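Local coordinates for probable enoyl-CoA hydratase/isomerase (Mycobacterium abscessus, PDB 3SWX), which probably acts on acyl-CoA thioesters as an enoyl-CoA hydratase or isomerase of the crotonase family, its exact substrate and reaction not being established, at residues Y8-I13 / A32-M37; Y18-G23 / T52-A57; K112-G117 / A136-N141; I152-T157 / H179-V184. All blocks are in the same frame, centred on the assembly; numbering follows the deposited sequence.

In the fold
Contacts 1 and 2 share the six-stranded sheet: strands 11-16 and 19-24 are antiparallel neighbours, joined by a probable hydrogen bond from Gly-23 N to Arg-12 O (2.7 Å), while Ile-13 packs on Leu-20 and Ile-22. Contacts 3 and 4 lie across the centre of the chain from contact 2, their centres about 27 and 25 Å from its own. They touch where Gln-137 OE1 meets Phe-154 CD2 (3.9 Å), and both border the second subunit of the trimer. Contact 3 probably lies at the active site, as in crotonase relatives; an ethanediol, probably from the crystallisation liquor, is about 5 Å from the Leu-116 side chain. The nearest atoms of contacts 1 and 3 are about 5 Å apart.

Contact 1: Y8-I13 / A32-M37; sequences YETLRI and AFDKTM
Thr-10 holds OG1 in the crowded position between its backbone N and carbonyl carbon (chi1 68°), and Met-37 sends CG anti to its own N (chi1 -160°), so that hydroxyl and thioether chain cross obliquely. Thr-10 OG1 settles against the root of the methionine, 3.2 Å from Met-37 CA, with Met-37 CG just as near. The polar partner of this hydroxyl is Glu-40 OE1, one helical turn further on, while Glu-40 OE2 takes the backbone N-H of Glu-9; one carboxylate thus grips two successive residues of the N-terminal loop. Thr-10 CG2, beside the backbone N, meets Thr-36 CG2 at 3.9 Å where the two side chains cross obliquely. From strand 11-16, Leu-11 contributes a single branch, CD2, which reaches Met-37 CG at 3.9 Å. The contact therefore seats the loop leading into the edge strand of the main sheet on the first turn of helix 35-50, the helix of the beta-alpha-beta unit formed with strands 19-24 and 56-61. That turn is N-capped by Asp-34, whose OD1 accepts the N-H of Met-37 at 3.0 Å in a nearly straight bond arriving from above the carboxylate plane. Beyond CG the methionine runs on past Thr-10 O, 3.5 Å from Met-37 SD, and then bends (chi3 58°). The bend lays Met-37 CE over the centre of the Phe-33 ring, 3.8 Å above its plane, a methyl-on-face Met-aromatic contact. The same phenylalanine meets Trp-94 edge-to-face, and Leu-24 of strand 19-24 touches Leu-11, Phe-33 and Met-37.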
loop_
_atom_site.group_PDB
_atom_site.type_symbol
_atom_site.label_atom_id
_atom_site.label_comp_id
_atom_site.label_asym_id
_atom_site.label_seq_id
_atom_site.Cartn_x
_atom_site.Cartn_y
_atom_site.Cartn_z
ATOM N N TYR B 8 3.662 37.779 5.941
ATOM C CA TYR B 8 4.703 36.747 6.111
ATOM C C TYR B 8 6.040 37.126 5.455
ATOM O O TYR B 8 6.076 37.536 4.304
ATOM C CB TYR B 8 4.239 35.387 5.573
ATOM C CG TYR B 8 3.060 34.771 6.301
ATOM C CD1 TYR B 8 3.169 34.324 7.617
ATOM C CD2 TYR B 8 1.835 34.611 5.662
ATOM C CE1 TYR B 8 2.078 33.742 8.273
ATOM C CE2 TYR B 8 0.748 34.042 6.307
ATOM C CZ TYR B 8 0.870 33.607 7.602
ATOM O OH TYR B 8 -0.229 33.061 8.219
ATOM N N GLU B 9 7.138 36.964 6.194
ATOM C CA GLU B 9 8.477 37.272 5.689
ATOM C C GLU B 9 9.014 36.202 4.742
ATOM O O GLU B 9 9.731 36.534 3.805
ATOM C CB GLU B 9 9.467 37.429 6.855
ATOM N N THR B 10 8.712 34.922 5.013
ATOM C CA THR B 10 9.298 33.787 4.273
ATOM C C THR B 10 8.321 33.008 3.365
ATOM O O THR B 10 8.715 32.031 2.733
ATOM C CB THR B 10 9.944 32.786 5.256
ATOM O OG1 THR B 10 8.928 32.147 6.060
ATOM C CG2 THR B 10 10.940 33.529 6.179
ATOM N N LEU B 11 7.062 33.429 3.300
ATOM C CA LEU B 11 6.087 32.813 2.393
ATOM C C LEU B 11 5.449 33.840 1.467
ATOM O O LEU B 11 5.164 34.956 1.886
ATOM C CB LEU B 11 4.956 32.150 3.173
ATOM C CG LEU B 11 5.375 31.227 4.296
ATOM C CD1 LEU B 11 4.142 30.842 5.119
ATOM C CD2 LEU B 11 6.058 30.038 3.671
ATOM N N ARG B 12 5.210 33.426 0.228
ATOM C CA ARG B 12 4.456 34.200 -0.708
ATOM C C ARG B 12 3.055 33.595 -0.794
ATOM O O ARG B 12 2.888 32.446 -1.239
ATOM C CB ARG B 12 5.124 34.168 -2.084
ATOM C CG ARG B 12 4.384 34.986 -3.121
ATOM C CD ARG B 12 4.831 34.615 -4.512
ATOM N NE ARG B 12 4.221 35.481 -5.510
ATOM C CZ ARG B 12 4.438 35.400 -6.817
ATOM N NH1 ARG B 12 5.262 34.487 -7.314
ATOM N NH2 ARG B 12 3.821 36.230 -7.642
ATOM N N ILE B 13 2.057 34.360 -0.377
ATOM C CA ILE B 13 0.703 33.870 -0.335
ATOM C C ILE B 13 -0.205 34.607 -1.316
ATOM O O ILE B 13 -0.182 35.835 -1.397
ATOM C CB ILE B 13 0.150 33.950 1.113
ATOM C CG1 ILE B 13 0.877 32.897 1.976
ATOM C CG2 ILE B 13 -1.372 33.749 1.123
ATOM C CD1 ILE B 13 0.095 32.361 3.134
ATOM N N ALA B 32 15.460 26.554 2.455
ATOM C CA ALA B 32 15.766 25.789 3.654
ATOM C C ALA B 32 14.868 26.267 4.795
ATOM O O ALA B 32 14.671 27.464 4.970
ATOM C CB ALA B 32 17.268 25.939 4.049
ATOM N N PHE B 33 14.299 25.336 5.546
ATOM C CA PHE B 33 13.402 25.683 6.650
ATOM C C PHE B 33 14.208 26.169 7.859
ATOM O O PHE B 33 14.881 25.390 8.542
ATOM C CB PHE B 33 12.508 24.509 7.025
ATOM C CG PHE B 33 11.270 24.394 6.182
ATOM C CD1 PHE B 33 10.109 25.071 6.525
ATOM C CD2 PHE B 33 11.260 23.595 5.045
ATOM C CE1 PHE B 33 8.953 24.940 5.748
ATOM C CE2 PHE B 33 10.120 23.480 4.262
ATOM C CZ PHE B 33 8.969 24.156 4.617
ATOM N N ASP B 34 14.181 27.482 8.074
ATOM C CA ASP B 34 14.704 28.056 9.313
ATOM C C ASP B 34 13.545 28.133 10.315
ATOM O O ASP B 34 12.423 27.722 9.986
ATOM C CB ASP B 34 15.392 29.414 9.073
ATOM C CG ASP B 34 14.443 30.518 8.584
ATOM O OD1 ASP B 34 13.359 30.232 8.018
ATOM O OD2 ASP B 34 14.822 31.699 8.745
ATOM N N LYS B 35 13.816 28.628 11.525
ATOM C CA LYS B 35 12.786 28.759 12.552
ATOM C C LYS B 35 11.590 29.589 12.038
ATOM O O LYS B 35 10.429 29.186 12.205
ATOM C CB LYS B 35 13.355 29.379 13.836
ATOM N N THR B 36 11.869 30.719 11.392
ATOM C CA THR B 36 10.791 31.596 10.920
ATOM C C THR B 36 9.882 30.879 9.904
ATOM O O THR B 36 8.668 30.859 10.087
ATOM C CB THR B 36 11.339 32.937 10.352
ATOM O OG1 THR B 36 12.150 33.556 11.347
ATOM C CG2 THR B 36 10.196 33.912 9.941
ATOM N N MET B 37 10.445 30.257 8.869
ATOM C CA MET B 37 9.600 29.612 7.844
ATOM C C MET B 37 8.848 28.393 8.383
ATOM O O MET B 37 7.702 28.155 8.004
ATOM C CB MET B 37 10.379 29.245 6.575
ATOM C CG MET B 37 9.449 29.045 5.368
ATOM S SD MET B 37 10.272 29.017 3.776
ATOM C CE MET B 37 11.442 27.664 3.987
#

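Contact 2: Y18-G23 / T52-A57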
loop_
_atom_site.group_PDB
_atom_site.type_symbol
_atom_site.label_atom_id
_atom_site.label_comp_id
_atom_site.label_asym_id
_atom_site.label_seq_id
_atom_site.Cartn_x
_atom_site.Cartn_y
_atom_site.Cartn_z
ATOM N N TYR B 18 -11.427 30.020 -4.356
ATOM C CA TYR B 18 -11.462 29.101 -3.219
ATOM C C TYR B 18 -10.114 28.420 -2.930
ATOM O O TYR B 18 -10.000 27.630 -1.996
ATOM C CB TYR B 18 -12.486 28.000 -3.482
ATOM C CG TYR B 18 -13.919 28.448 -3.647
ATOM C CD1 TYR B 18 -14.584 29.076 -2.623
ATOM C CD2 TYR B 18 -14.611 28.191 -4.823
ATOM C CE1 TYR B 18 -15.919 29.464 -2.754
ATOM C CE2 TYR B 18 -15.954 28.572 -4.974
ATOM C CZ TYR B 18 -16.599 29.207 -3.935
ATOM O OH TYR B 18 -17.915 29.586 -4.079
ATOM N N VAL B 19 -9.089 28.705 -3.726
ATOM C CA VAL B 19 -7.824 28.001 -3.587
ATOM C C VAL B 19 -6.758 28.910 -2.988
ATOM O O VAL B 19 -6.534 30.005 -3.495
ATOM C CB VAL B 19 -7.334 27.465 -4.948
ATOM C CG1 VAL B 19 -5.931 26.849 -4.818
ATOM C CG2 VAL B 19 -8.314 26.452 -5.500
ATOM N N LEU B 20 -6.104 28.446 -1.923
ATOM C CA LEU B 20 -4.949 29.133 -1.343
ATOM C C LEU B 20 -3.660 28.639 -1.987
ATOM O O LEU B 20 -3.468 27.426 -2.159
ATOM C CB LEU B 20 -4.860 28.864 0.155
ATOM C CG LEU B 20 -3.915 29.759 0.964
ATOM C CD1 LEU B 20 -4.454 31.168 0.993
ATOM C CD2 LEU B 20 -3.818 29.225 2.401
ATOM N N VAL B 21 -2.794 29.569 -2.359
ATOM C CA VAL B 21 -1.515 29.238 -2.991
ATOM C C VAL B 21 -0.384 29.788 -2.116
ATOM O O VAL B 21 -0.228 30.994 -1.967
ATOM C CB VAL B 21 -1.433 29.802 -4.445
ATOM C CG1 VAL B 21 -0.144 29.386 -5.137
ATOM C CG2 VAL B 21 -2.621 29.333 -5.289
ATOM N N ILE B 22 0.398 28.883 -1.534
ATOM C CA ILE B 22 1.459 29.247 -0.613
ATOM C C ILE B 22 2.770 28.883 -1.236
ATOM O O ILE B 22 2.978 27.717 -1.625
ATOM C CB ILE B 22 1.366 28.459 0.710
ATOM C CG1 ILE B 22 0.001 28.678 1.383
ATOM C CG2 ILE B 22 2.546 28.823 1.650
ATOM C CD1 ILE B 22 -0.321 27.606 2.469
ATOM N N GLY B 23 3.660 29.872 -1.330
ATOM C CA GLY B 23 4.984 29.663 -1.896
ATOM C C GLY B 23 6.062 29.800 -0.832
ATOM O O GLY B 23 6.141 30.829 -0.158
ATOM N N THR B 52 -13.335 29.191 6.218
ATOM C CA THR B 52 -14.368 28.441 5.509
ATOM C C THR B 52 -14.546 28.867 4.030
ATOM O O THR B 52 -15.264 28.200 3.267
ATOM C CB THR B 52 -15.713 28.569 6.226
ATOM O OG1 THR B 52 -16.094 29.940 6.232
ATOM C CG2 THR B 52 -15.623 28.061 7.681
ATOM N N ASP B 53 -13.916 29.968 3.621
ATOM C CA ASP B 53 -13.945 30.372 2.214
ATOM C C ASP B 53 -12.976 29.535 1.366
ATOM O O ASP B 53 -13.048 29.569 0.134
ATOM C CB ASP B 53 -13.558 31.845 2.048
ATOM C CG ASP B 53 -14.648 32.800 2.478
ATOM O OD1 ASP B 53 -15.814 32.375 2.657
ATOM O OD2 ASP B 53 -14.327 34.000 2.624
ATOM N N LEU B 54 -12.070 28.802 2.004
ATOM C CA LEU B 54 -11.037 28.078 1.274
ATOM C C LEU B 54 -11.361 26.593 1.208
ATOM O O LEU B 54 -11.731 25.985 2.206
ATOM C CB LEU B 54 -9.669 28.337 1.895
ATOM C CG LEU B 54 -9.262 29.816 1.874
ATOM C CD1 LEU B 54 -7.948 30.046 2.652
ATOM C CD2 LEU B 54 -9.151 30.371 0.426
ATOM N N ARG B 55 -11.215 26.024 0.018
ATOM C CA ARG B 55 -11.599 24.646 -0.239
ATOM C C ARG B 55 -10.427 23.723 -0.586
ATOM O O ARG B 55 -10.606 22.509 -0.613
ATOM C CB ARG B 55 -12.612 24.620 -1.392
ATOM C CG ARG B 55 -13.895 25.399 -1.102
ATOM C CD ARG B 55 -14.894 25.314 -2.244
ATOM N NE ARG B 55 -16.169 25.912 -1.840
ATOM C CZ ARG B 55 -17.314 25.807 -2.520
ATOM N NH1 ARG B 55 -17.377 25.127 -3.654
ATOM N NH2 ARG B 55 -18.418 26.363 -2.050
ATOM N N ALA B 56 -9.267 24.308 -0.888
ATOM C CA ALA B 56 -8.055 23.582 -1.274
ATOM C C ALA B 56 -6.846 24.492 -1.087
ATOM O O ALA B 56 -6.980 25.710 -1.079
ATOM C CB ALA B 56 -8.137 23.123 -2.703
ATOM N N ALA B 57 -5.675 23.904 -0.903
ATOM C CA ALA B 57 -4.448 24.669 -0.789
ATOM C C ALA B 57 -3.328 24.000 -1.606
ATOM O O ALA B 57 -3.204 22.771 -1.621
ATOM C CB ALA B 57 -4.021 24.843 0.686
#
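Strands 19-24 and 56-61 run parallel here, pairing Val-19 with Ala-56 and Leu-20 with Ala-57. The buried part is tight: Leu-20 N donates to Ala-56 O at 3.0 Å, in the carbonyl plane, and Leu-20 CB faces Ala-57 CB at 4.1 Å. On that side of the sheet Leu-20 CD1 also meets Leu-54 CD1 at 4.0 Å, beneath Tyr-48 of helix 35-50, the connection of this beta-alpha-beta unit. Just before the strand proper, Arg-55 N reaches Tyr-18 O at 2.8 Å in an almost straight bond (175°). On the solvent side strand pairing stops, leaving the exposed Tyr-18 and partly exposed Arg-55 as a rim. Tyr-18 and Arg-55 extend side by side in the same direction, with the guanidinium flat on the ring, planes 10° apart. Arg-55 CZ lies 3.9 Å from the centroid of the Tyr-18 ring, a cation-pi contact, and Arg-55 CD adds a CH-pi contact to the same face. At the ring edge, in plane, Tyr-18 CD1 comes 3.2 Å from Asp-53 O. Arg-55 NH1 and NH2 donate to the carbonyls of Ala-205 and Phe-262, so the guanidinium is fixed in rotation; its charge, held over the ring face, probably polarises the pi electrons.

Contact 3: K112-G117 / A136-N141; sequences KVLTLG and AQLEVN
From CB, the side chain of Glu-139 starts with CG anti to its carbonyl carbon, then bends sharply at chi2 (91°) to fold back across Thr-115. Glu-139 CG passes Thr-115 CG2 at 4.2 Å. Glu-139 CD lies closer, 3.7 Å from Thr-115 CG2. Of the tips, Glu-139 OE1 accepts from Gln-137 NE2 at 3.0 Å through its syn lone pair, in the plane of the amide. Glu-139 OE2 rests on Thr-115 CB at 3.4 Å and takes a weak second bond from that NE2, which also donates weakly to Thr-115 O. Strand 112-114 pairs in parallel with strand 134-136: Ala-136 N donates to Val-113 O (3.1 Å), and Thr-115 N to Ala-136 O (3.0 Å), the latter from above the carbonyl plane. Leu-114 CD2 touches both Ala-136 CB (3.9 Å) and Leu-138 CD1. At Thr-115 the backbone turns sharply with positive phi into helix 116-123, while Gln-137 centres an inverse gamma turn. In crotonase-family enzymes the start of such a helix and the loop facing it contribute to the active site, as probably here. Glu-139 touches Glu-119 of helix 116-123, consistent with a place in that site. Buried next to a second carboxylate, Glu-139 may have a raised pKa; the amide of Gln-137 would offset this in part and holds the carboxylate in a set orientation.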
loop_
_atom_site.group_PDB
_atom_site.type_symbol
_atom_site.label_atom_id
_atom_site.label_comp_id
_atom_site.label_asym_id
_atom_site.label_seq_id
_atom_site.Cartn_x
_atom_site.Cartn_y
_atom_site.Cartn_z
ATOM N N LYS B 112 15.583 19.824 -6.614
ATOM C CA LYS B 112 15.829 18.962 -5.446
ATOM C C LYS B 112 14.755 19.044 -4.376
ATOM O O LYS B 112 14.332 20.143 -3.936
ATOM C CB LYS B 112 17.185 19.265 -4.819
ATOM C CG LYS B 112 18.324 18.907 -5.757
ATOM C CD LYS B 112 19.679 19.060 -5.080
ATOM C CE LYS B 112 20.808 18.612 -5.994
ATOM N NZ LYS B 112 22.056 18.506 -5.195
ATOM N N VAL B 113 14.315 17.868 -3.961
ATOM C CA VAL B 113 13.395 17.717 -2.874
ATOM C C VAL B 113 14.167 16.875 -1.845
ATOM O O VAL B 113 14.276 15.628 -1.984
ATOM C CB VAL B 113 12.103 17.016 -3.345
ATOM C CG1 VAL B 113 11.125 16.835 -2.177
ATOM C CG2 VAL B 113 11.438 17.810 -4.483
ATOM N N LEU B 114 14.754 17.537 -0.846
ATOM C CA LEU B 114 15.557 16.825 0.131
ATOM C C LEU B 114 14.829 16.675 1.447
ATOM O O LEU B 114 14.079 17.556 1.835
ATOM C CB LEU B 114 16.885 17.539 0.385
ATOM C CG LEU B 114 17.708 17.937 -0.844
ATOM C CD1 LEU B 114 18.925 18.800 -0.421
ATOM C CD2 LEU B 114 18.117 16.707 -1.612
ATOM N N THR B 115 15.111 15.560 2.126
ATOM C CA THR B 115 14.757 15.330 3.514
ATOM C C THR B 115 13.299 15.729 3.834
ATOM O O THR B 115 12.350 15.061 3.405
ATOM C CB THR B 115 15.801 16.029 4.460
ATOM O OG1 THR B 115 15.805 17.439 4.224
ATOM C CG2 THR B 115 17.215 15.491 4.228
ATOM N N LEU B 116 13.129 16.844 4.541
ATOM C CA LEU B 116 11.805 17.316 4.966
ATOM C C LEU B 116 10.872 17.602 3.804
ATOM O O LEU B 116 9.653 17.536 3.960
ATOM C CB LEU B 116 11.919 18.581 5.816
ATOM C CG LEU B 116 12.294 18.455 7.274
ATOM C CD1 LEU B 116 12.347 19.886 7.867
ATOM C CD2 LEU B 116 11.302 17.564 8.049
ATOM N N GLY B 117 11.437 17.920 2.641
ATOM C CA GLY B 117 10.635 18.152 1.443
ATOM C C GLY B 117 9.855 16.926 0.984
ATOM O O GLY B 117 8.712 17.026 0.560
ATOM N N ALA B 136 15.944 13.031 -2.352
ATOM C CA ALA B 136 16.925 12.315 -1.535
ATOM C C ALA B 136 16.652 12.424 -0.033
ATOM O O ALA B 136 16.605 13.532 0.541
ATOM C CB ALA B 136 18.343 12.782 -1.865
ATOM N N GLN B 137 16.508 11.250 0.593
ATOM C CA GLN B 137 16.269 11.125 2.008
ATOM C C GLN B 137 17.645 11.022 2.693
ATOM O O GLN B 137 18.112 9.927 3.070
ATOM C CB GLN B 137 15.380 9.901 2.266
ATOM C CG GLN B 137 14.627 9.918 3.584
ATOM C CD GLN B 137 13.367 10.763 3.550
ATOM O OE1 GLN B 137 12.350 10.356 2.979
ATOM N NE2 GLN B 137 13.419 11.932 4.181
ATOM N N LEU B 138 18.276 12.185 2.867
ATOM C CA LEU B 138 19.673 12.273 3.267
ATOM C C LEU B 138 19.978 12.068 4.762
ATOM O O LEU B 138 21.151 12.039 5.159
ATOM C CB LEU B 138 20.252 13.632 2.815
ATOM C CG LEU B 138 20.366 13.884 1.304
ATOM C CD1 LEU B 138 20.770 15.340 1.036
ATOM C CD2 LEU B 138 21.366 12.932 0.621
ATOM N N GLU B 139 18.945 11.940 5.592
ATOM C CA GLU B 139 19.127 11.985 7.049
ATOM C C GLU B 139 20.137 10.963 7.559
ATOM O O GLU B 139 21.058 11.329 8.301
ATOM C CB GLU B 139 17.779 11.837 7.785
ATOM C CG GLU B 139 16.792 13.033 7.597
ATOM C CD GLU B 139 15.826 12.868 6.400
ATOM O OE1 GLU B 139 16.136 12.115 5.440
ATOM O OE2 GLU B 139 14.745 13.515 6.418
ATOM N N VAL B 140 20.022 9.702 7.147
ATOM C CA VAL B 140 20.970 8.691 7.633
ATOM C C VAL B 140 22.411 8.955 7.157
ATOM O O VAL B 140 23.364 8.514 7.797
ATOM C CB VAL B 140 20.568 7.238 7.281
ATOM C CG1 VAL B 140 19.211 6.896 7.910
ATOM C CG2 VAL B 140 20.610 7.006 5.762
ATOM N N ASN B 141 22.564 9.695 6.064
ATOM C CA ASN B 141 23.887 10.149 5.623
ATOM C C ASN B 141 24.482 11.204 6.564
ATOM O O ASN B 141 25.671 11.456 6.517
ATOM C CB ASN B 141 23.819 10.682 4.182
ATOM C CG ASN B 141 25.202 11.033 3.603
ATOM O OD1 ASN B 141 25.523 12.207 3.406
ATOM N ND2 ASN B 141 26.001 10.018 3.317
#

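Contact 4: I152-T157 / H179-V184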
loop_
_atom_site.group_PDB
_atom_site.type_symbol
_atom_site.label_atom_id
_atom_site.label_comp_id
_atom_site.label_asym_id
_atom_site.label_seq_id
_atom_site.Cartn_x
_atom_site.Cartn_y
_atom_site.Cartn_z
ATOM N N ILE B 152 6.715 6.368 8.433
ATOM C CA ILE B 152 5.339 5.894 8.504
ATOM C C ILE B 152 4.724 5.872 7.097
ATOM O O ILE B 152 4.192 4.856 6.664
ATOM C CB ILE B 152 4.473 6.804 9.417
ATOM C CG1 ILE B 152 5.020 6.802 10.837
ATOM C CG2 ILE B 152 2.966 6.372 9.382
ATOM C CD1 ILE B 152 4.549 7.982 11.706
ATOM N N ARG B 153 4.844 6.991 6.383
ATOM C CA ARG B 153 4.097 7.191 5.151
ATOM C C ARG B 153 4.762 6.667 3.900
ATOM O O ARG B 153 4.069 6.349 2.967
ATOM C CB ARG B 153 3.778 8.676 4.971
ATOM C CG ARG B 153 2.930 9.213 6.122
ATOM C CD ARG B 153 2.916 10.702 6.170
ATOM N NE ARG B 153 2.075 11.144 7.284
ATOM C CZ ARG B 153 2.159 12.322 7.890
ATOM N NH1 ARG B 153 3.071 13.202 7.539
ATOM N NH2 ARG B 153 1.338 12.592 8.889
ATOM N N PHE B 154 6.094 6.635 3.856
ATOM C CA PHE B 154 6.797 6.227 2.647
ATOM C C PHE B 154 6.554 4.713 2.412
ATOM O O PHE B 154 6.157 4.313 1.314
ATOM C CB PHE B 154 8.285 6.610 2.755
ATOM C CG PHE B 154 9.043 6.742 1.429
ATOM C CD1 PHE B 154 8.631 6.139 0.270
ATOM C CD2 PHE B 154 10.258 7.415 1.417
ATOM C CE1 PHE B 154 9.399 6.244 -0.908
ATOM C CE2 PHE B 154 11.011 7.533 0.265
ATOM C CZ PHE B 154 10.576 6.949 -0.911
ATOM N N PRO B 155 6.741 3.868 3.450
ATOM C CA PRO B 155 6.404 2.453 3.276
ATOM C C PRO B 155 4.934 2.180 2.933
ATOM O O PRO B 155 4.639 1.266 2.159
ATOM C CB PRO B 155 6.776 1.838 4.640
ATOM C CG PRO B 155 7.782 2.745 5.180
ATOM C CD PRO B 155 7.294 4.107 4.788
ATOM N N ARG B 156 4.021 2.965 3.496
ATOM C CA ARG B 156 2.588 2.816 3.202
ATOM C C ARG B 156 2.274 3.169 1.749
ATOM O O ARG B 156 1.551 2.451 1.093
ATOM C CB ARG B 156 1.738 3.682 4.166
ATOM C CG ARG B 156 0.242 3.312 4.260
ATOM C CD ARG B 156 -0.556 4.396 5.046
ATOM N NE ARG B 156 -0.275 4.180 6.411
ATOM C CZ ARG B 156 -0.056 5.063 7.368
ATOM N NH1 ARG B 156 -0.121 6.386 7.223
ATOM N NH2 ARG B 156 0.228 4.535 8.528
ATOM N N THR B 157 2.812 4.278 1.241
ATOM C CA THR B 157 2.588 4.640 -0.154
ATOM C C THR B 157 3.358 3.781 -1.160
ATOM O O THR B 157 2.802 3.352 -2.146
ATOM C CB THR B 157 2.948 6.097 -0.422
ATOM O OG1 THR B 157 2.246 6.935 0.495
ATOM C CG2 THR B 157 2.557 6.482 -1.836
ATOM N N HIS B 179 7.175 8.723 -9.133
ATOM C CA HIS B 179 5.875 8.496 -9.721
ATOM C C HIS B 179 5.554 7.004 -9.805
ATOM O O HIS B 179 4.411 6.593 -9.554
ATOM C CB HIS B 179 5.862 9.132 -11.107
ATOM C CG HIS B 179 4.620 8.881 -11.887
ATOM N ND1 HIS B 179 3.392 9.368 -11.495
ATOM C CD2 HIS B 179 4.415 8.244 -13.062
ATOM C CE1 HIS B 179 2.482 9.027 -12.390
ATOM N NE2 HIS B 179 3.075 8.347 -13.350
ATOM N N ARG B 180 6.566 6.202 -10.142
ATOM C CA ARG B 180 6.415 4.744 -10.210
ATOM C C ARG B 180 5.944 4.197 -8.865
ATOM O O ARG B 180 5.006 3.397 -8.804
ATOM C CB ARG B 180 7.716 4.042 -10.576
ATOM C CG ARG B 180 7.482 2.590 -11.056
ATOM C CD ARG B 180 8.798 1.877 -11.373
ATOM N NE ARG B 180 9.643 1.756 -10.189
ATOM C CZ ARG B 180 9.539 0.806 -9.259
ATOM N NH1 ARG B 180 8.620 -0.144 -9.363
ATOM N NH2 ARG B 180 10.372 0.810 -8.224
ATOM N N ILE B 181 6.570 4.674 -7.794
ATOM C CA ILE B 181 6.301 4.118 -6.475
ATOM C C ILE B 181 5.211 4.836 -5.698
ATOM O O ILE B 181 4.993 4.518 -4.538
ATOM C CB ILE B 181 7.591 3.954 -5.658
ATOM C CG1 ILE B 181 8.155 5.303 -5.195
ATOM C CG2 ILE B 181 8.620 3.157 -6.504
ATOM C CD1 ILE B 181 9.526 5.196 -4.525
ATOM N N GLY B 182 4.534 5.803 -6.320
ATOM C CA GLY B 182 3.289 6.349 -5.775
ATOM C C GLY B 182 3.358 7.649 -4.991
ATOM O O GLY B 182 2.306 8.159 -4.569
ATOM N N ILE B 183 4.560 8.183 -4.770
ATOM C CA ILE B 183 4.709 9.470 -4.063
ATOM C C ILE B 183 4.228 10.647 -4.922
ATOM O O ILE B 183 3.666 11.608 -4.417
ATOM C CB ILE B 183 6.195 9.824 -3.752
ATOM C CG1 ILE B 183 6.845 8.867 -2.790
ATOM C CG2 ILE B 183 6.300 11.218 -3.111
ATOM C CD1 ILE B 183 8.361 9.300 -2.560
ATOM N N VAL B 184 4.504 10.584 -6.217
ATOM C CA VAL B 184 4.145 11.648 -7.147
ATOM C C VAL B 184 3.000 11.169 -8.032
ATOM O O VAL B 184 3.108 10.110 -8.644
ATOM C CB VAL B 184 5.352 11.998 -8.040
ATOM C CG1 VAL B 184 4.906 12.830 -9.277
ATOM C CG2 VAL B 184 6.397 12.738 -7.230
#
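Phe-154 sets the CE1 corner of its ring against the CD1 methyls of Ile-181 and Ile-183, reaching there because CG stands anti to the backbone N (chi1 -158°). Phe-154 CE1 meets Ile-181 CD1 at 3.8 Å, the methyl lying at the ring edge, in plane. Ile-183 CD1 sits slightly closer, 3.6 Å from Phe-154 CE1, and is equally near CZ. One turn later Thr-157 points its CB at the bend after helix 175-180, and its CG2 touches Gly-182 O at 3.2 Å. Gly-182, at positive phi (98°), has no side chain, so the methyl reaches the peptide itself. Thr-157 O and Ile-181 O come to 3.4 Å, two acceptors without a bond; the contact rests on van der Waals packing of methyls on a ring and on a carbonyl oxygen. It joins helix 150-158 to the turn leading toward strand 186-188, in the core beside the subunit interface. Leu-122 of helix 116-123 covers Phe-154 and Thr-157, Ala-163 and Met-167 of helix 160-167 flank the ring, and Phe-173 of strand 173-174 packs on Phe-154 and Ile-183. Arg-156 forms a salt bridge with Asp-227 of the second subunit, and Val-184 packs on Val-127 and Ala-129 of strand 126-130.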